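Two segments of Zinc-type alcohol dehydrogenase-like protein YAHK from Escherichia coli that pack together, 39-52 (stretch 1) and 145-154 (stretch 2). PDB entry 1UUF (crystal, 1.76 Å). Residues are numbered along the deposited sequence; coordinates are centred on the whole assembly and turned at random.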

# COMPACT_ATOMS: atom_id res chain seq x y z
N ASP A 39 -4.70 -39.33 -20.65
CA ASP A 39 -4.89 -40.12 -19.45
C ASP A 39 -3.81 -39.76 -18.45
O ASP A 39 -2.65 -39.54 -18.83
CB ASP A 39 -4.80 -41.62 -19.76
CG ASP A 39 -5.98 -42.11 -20.57
OD1 ASP A 39 -6.00 -43.32 -20.90
OD2 ASP A 39 -6.88 -41.30 -20.87
N ILE A 40 -4.18 -39.67 -17.18
CA ILE A 40 -3.23 -39.35 -16.13
C ILE A 40 -3.42 -40.32 -14.99
O ILE A 40 -4.36 -41.12 -14.99
CB ILE A 40 -3.43 -37.91 -15.60
CG1 ILE A 40 -4.82 -37.76 -15.00
CG2 ILE A 40 -3.22 -36.91 -16.73
CD1 ILE A 40 -5.05 -36.44 -14.28
N THR A 41 -2.54 -40.26 -14.00
CA THR A 41 -2.66 -41.14 -12.85
C THR A 41 -2.78 -40.30 -11.59
O THR A 41 -2.41 -39.12 -11.57
CB THR A 41 -1.43 -42.07 -12.72
OG1 THR A 41 -0.26 -41.29 -12.43
CG2 THR A 41 -1.21 -42.85 -14.01
N ARG A 42 -3.32 -40.91 -10.54
CA ARG A 42 -3.48 -40.27 -9.24
C ARG A 42 -2.90 -41.21 -8.20
O ARG A 42 -2.97 -42.43 -8.36
CB ARG A 42 -4.96 -40.04 -8.93
CG ARG A 42 -5.65 -38.99 -9.79
CD ARG A 42 -4.94 -37.66 -9.70
NE ARG A 42 -5.71 -36.59 -10.33
CZ ARG A 42 -5.26 -35.35 -10.48
NH1 ARG A 42 -4.04 -35.04 -10.05
NH2 ARG A 42 -6.03 -34.43 -11.05
N ARG A 43 -2.34 -40.65 -7.14
CA ARG A 43 -1.77 -41.47 -6.08
C ARG A 43 -2.90 -42.17 -5.34
O ARG A 43 -4.05 -41.72 -5.38
CB ARG A 43 -0.97 -40.61 -5.09
CG ARG A 43 -1.81 -39.61 -4.28
CD ARG A 43 -1.02 -39.08 -3.09
NE ARG A 43 -1.78 -38.17 -2.24
CZ ARG A 43 -1.96 -36.87 -2.50
NH1 ARG A 43 -1.42 -36.33 -3.58
NH2 ARG A 43 -2.67 -36.12 -1.67
N GLU A 44 -2.59 -43.28 -4.68
CA GLU A 44 -3.59 -43.99 -3.90
C GLU A 44 -3.74 -43.13 -2.65
O GLU A 44 -2.75 -42.60 -2.14
CB GLU A 44 -3.10 -45.38 -3.52
CG GLU A 44 -3.00 -46.35 -4.69
CD GLU A 44 -4.35 -46.59 -5.35
OE1 GLU A 44 -5.29 -47.00 -4.64
OE2 GLU A 44 -4.46 -46.36 -6.57
N PRO A 45 -4.97 -42.97 -2.15
CA PRO A 45 -5.21 -42.17 -0.95
C PRO A 45 -4.39 -42.60 0.26
O PRO A 45 -4.42 -43.77 0.65
CB PRO A 45 -6.71 -42.34 -0.72
CG PRO A 45 -7.24 -42.51 -2.11
CD PRO A 45 -6.24 -43.45 -2.73
N GLY A 46 -3.66 -41.65 0.84
CA GLY A 46 -2.86 -41.93 2.02
C GLY A 46 -3.73 -41.77 3.25
O GLY A 46 -4.90 -41.42 3.13
N PRO A 47 -3.18 -41.99 4.46
CA PRO A 47 -3.97 -41.84 5.69
C PRO A 47 -4.69 -40.51 5.88
O PRO A 47 -5.75 -40.46 6.49
CB PRO A 47 -2.95 -42.13 6.79
CG PRO A 47 -1.64 -41.76 6.16
CD PRO A 47 -1.78 -42.32 4.78
N ASN A 48 -4.12 -39.42 5.37
CA ASN A 48 -4.74 -38.10 5.51
C ASN A 48 -5.39 -37.60 4.22
O ASN A 48 -5.86 -36.46 4.17
CB ASN A 48 -3.70 -37.07 5.96
CG ASN A 48 -3.02 -37.44 7.26
OD1 ASN A 48 -3.67 -37.64 8.28
ND2 ASN A 48 -1.69 -37.53 7.22
N ASP A 49 -5.42 -38.45 3.20
CA ASP A 49 -5.98 -38.07 1.90
C ASP A 49 -7.47 -38.27 1.68
O ASP A 49 -8.10 -39.15 2.27
CB ASP A 49 -5.25 -38.78 0.76
CG ASP A 49 -3.81 -38.33 0.64
OD1 ASP A 49 -3.52 -37.16 0.97
OD2 ASP A 49 -2.98 -39.15 0.19
N VAL A 50 -8.02 -37.45 0.79
CA VAL A 50 -9.42 -37.50 0.41
C VAL A 50 -9.44 -37.72 -1.10
O VAL A 50 -8.84 -36.94 -1.85
CB VAL A 50 -10.15 -36.16 0.72
CG1 VAL A 50 -11.61 -36.25 0.31
CG2 VAL A 50 -10.02 -35.83 2.19
N LYS A 51 -10.11 -38.78 -1.54
CA LYS A 51 -10.23 -39.09 -2.96
C LYS A 51 -11.54 -38.48 -3.42
O LYS A 51 -12.60 -38.81 -2.91
CB LYS A 51 -10.25 -40.60 -3.19
CG LYS A 51 -10.40 -41.01 -4.64
CD LYS A 51 -10.40 -42.52 -4.77
CE LYS A 51 -10.56 -42.95 -6.22
NZ LYS A 51 -10.49 -44.43 -6.35
N ILE A 52 -11.46 -37.59 -4.41
CA ILE A 52 -12.62 -36.87 -4.91
C ILE A 52 -12.99 -37.13 -6.37
O ILE A 52 -12.13 -37.08 -7.25
CB ILE A 52 -12.37 -35.35 -4.76
CG1 ILE A 52 -12.07 -35.02 -3.30
CG2 ILE A 52 -13.58 -34.56 -5.26
CD1 ILE A 52 -11.55 -33.61 -3.10
N THR A 145 2.15 -31.46 -10.10
CA THR A 145 0.71 -31.58 -9.90
C THR A 145 -0.14 -31.37 -11.15
O THR A 145 0.13 -30.51 -11.98
CB THR A 145 0.23 -30.61 -8.79
OG1 THR A 145 0.67 -29.28 -9.09
CG2 THR A 145 0.79 -31.03 -7.44
N LEU A 146 -1.17 -32.20 -11.27
CA LEU A 146 -2.11 -32.14 -12.39
C LEU A 146 -3.44 -31.66 -11.80
O LEU A 146 -3.91 -32.21 -10.80
CB LEU A 146 -2.26 -33.53 -13.01
CG LEU A 146 -0.92 -34.13 -13.47
CD1 LEU A 146 -1.14 -35.54 -13.98
CD2 LEU A 146 -0.30 -33.25 -14.55
N GLY A 147 -4.02 -30.64 -12.42
CA GLY A 147 -5.25 -30.04 -11.94
C GLY A 147 -6.62 -30.68 -12.09
O GLY A 147 -6.77 -31.88 -12.29
N GLY A 148 -7.64 -29.82 -11.98
CA GLY A 148 -9.03 -30.25 -12.05
C GLY A 148 -9.69 -30.56 -13.37
O GLY A 148 -10.87 -30.91 -13.39
N TYR A 149 -8.98 -30.41 -14.49
CA TYR A 149 -9.56 -30.74 -15.79
C TYR A 149 -9.42 -32.26 -15.88
O TYR A 149 -8.85 -32.79 -16.84
CB TYR A 149 -8.77 -30.12 -16.94
CG TYR A 149 -8.90 -28.62 -17.12
CD1 TYR A 149 -9.59 -27.82 -16.21
CD2 TYR A 149 -8.29 -28.00 -18.21
CE1 TYR A 149 -9.66 -26.43 -16.39
CE2 TYR A 149 -8.35 -26.63 -18.39
CZ TYR A 149 -9.03 -25.85 -17.48
OH TYR A 149 -9.04 -24.49 -17.66
N SER A 150 -9.93 -32.95 -14.87
CA SER A 150 -9.83 -34.40 -14.81
C SER A 150 -11.01 -35.01 -14.07
O SER A 150 -11.83 -34.29 -13.49
CB SER A 150 -8.52 -34.79 -14.11
OG SER A 150 -8.43 -34.17 -12.84
N GLN A 151 -11.09 -36.34 -14.08
CA GLN A 151 -12.18 -37.05 -13.43
C GLN A 151 -12.05 -37.20 -11.92
O GLN A 151 -13.06 -37.25 -11.22
CB GLN A 151 -12.33 -38.46 -14.02
CG GLN A 151 -12.63 -38.51 -15.50
CD GLN A 151 -12.80 -39.93 -15.99
OE1 GLN A 151 -11.91 -40.76 -15.84
NE2 GLN A 151 -13.97 -40.23 -16.56
N GLN A 152 -10.82 -37.28 -11.43
CA GLN A 152 -10.56 -37.45 -10.00
C GLN A 152 -9.31 -36.71 -9.54
O GLN A 152 -8.44 -36.38 -10.33
CB GLN A 152 -10.40 -38.94 -9.67
CG GLN A 152 -11.67 -39.77 -9.80
CD GLN A 152 -11.43 -41.25 -9.54
OE1 GLN A 152 -12.38 -42.04 -9.45
NE2 GLN A 152 -10.17 -41.65 -9.43
N ILE A 153 -9.25 -36.45 -8.24
CA ILE A 153 -8.09 -35.80 -7.64
C ILE A 153 -8.00 -36.30 -6.20
O ILE A 153 -9.02 -36.63 -5.60
CB ILE A 153 -8.22 -34.24 -7.70
CG1 ILE A 153 -6.88 -33.59 -7.31
CG2 ILE A 153 -9.35 -33.77 -6.78
CD1 ILE A 153 -6.82 -32.09 -7.60
N VAL A 154 -6.78 -36.39 -5.68
CA VAL A 154 -6.56 -36.86 -4.31
C VAL A 154 -5.82 -35.75 -3.57
O VAL A 154 -4.74 -35.33 -3.98
CB VAL A 154 -5.72 -38.16 -4.29
CG1 VAL A 154 -5.50 -38.62 -2.86
CG2 VAL A 154 -6.44 -39.24 -5.09

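The guanidinium of Arg42 is the polar centre of this contact, reaching from the loop of stretch 1 into a ring of backbone carbonyls in stretch 2. Arg42 NE donates to Gln152 O at 2.7 Å, and Arg42 NH1 donates to Leu146 O at 2.9 Å. Arg42 NH2 also bonds Leu146 O, at 3.1 Å, so this carbonyl receives both terminal nitrogens; weak bonds run from Arg42 NH2 to Gly147 O (2.9 Å) and to Gln152 O (3.2 Å). All three carbonyl oxygens lie at the edge of the guanidinium, near its plane, where its N-H groups point, while Ile153 CA covers one face. One side chain thereby ties the 146-147 loop to the start of the strand at Gln152. Ser150 OG, 3.0 Å from Arg42 NH2, itself donates to Gly147 O at 2.9 Å.

The strands 49-52 and 152-154 run antiparallel, joined by the reciprocal pair Ile52 N to Ile153 O (2.9 Å) and Ile153 N to Ile52 O (3.1 Å). CA-H...O contacts flank the pair: Gln152 CA lies 3.2 Å from Ile52 O, and Val154 CA 3.4 Å from Val50 O.

Within stretch 1, Arg43 and Asp49 form a two-pronged salt bridge, Arg43 NE to Asp49 OD2 at 2.9 Å and Arg43 NH2 to Asp49 OD1 at 3.0 Å. Asp49 OD2 also accepts from Gly46 N at 2.7 Å, bracing the type I turn from Gly46 to Asp49. Val154 O sits over one face of the Arg43 guanidinium, out of line for a hydrogen bond.

Val154, the residue most covered by the opposing stretch, packs its CG1 against Asp49 CB (3.6 Å) and Pro45 CG (4.3 Å). On the other sheet face, Ile52 CB meets Ile153 CG2 at 4.0 Å. Beyond the Arg42 site, away from the strand pair, Ile40 CB packs against Leu146 CD1 at 3.7 Å, with both residues buried.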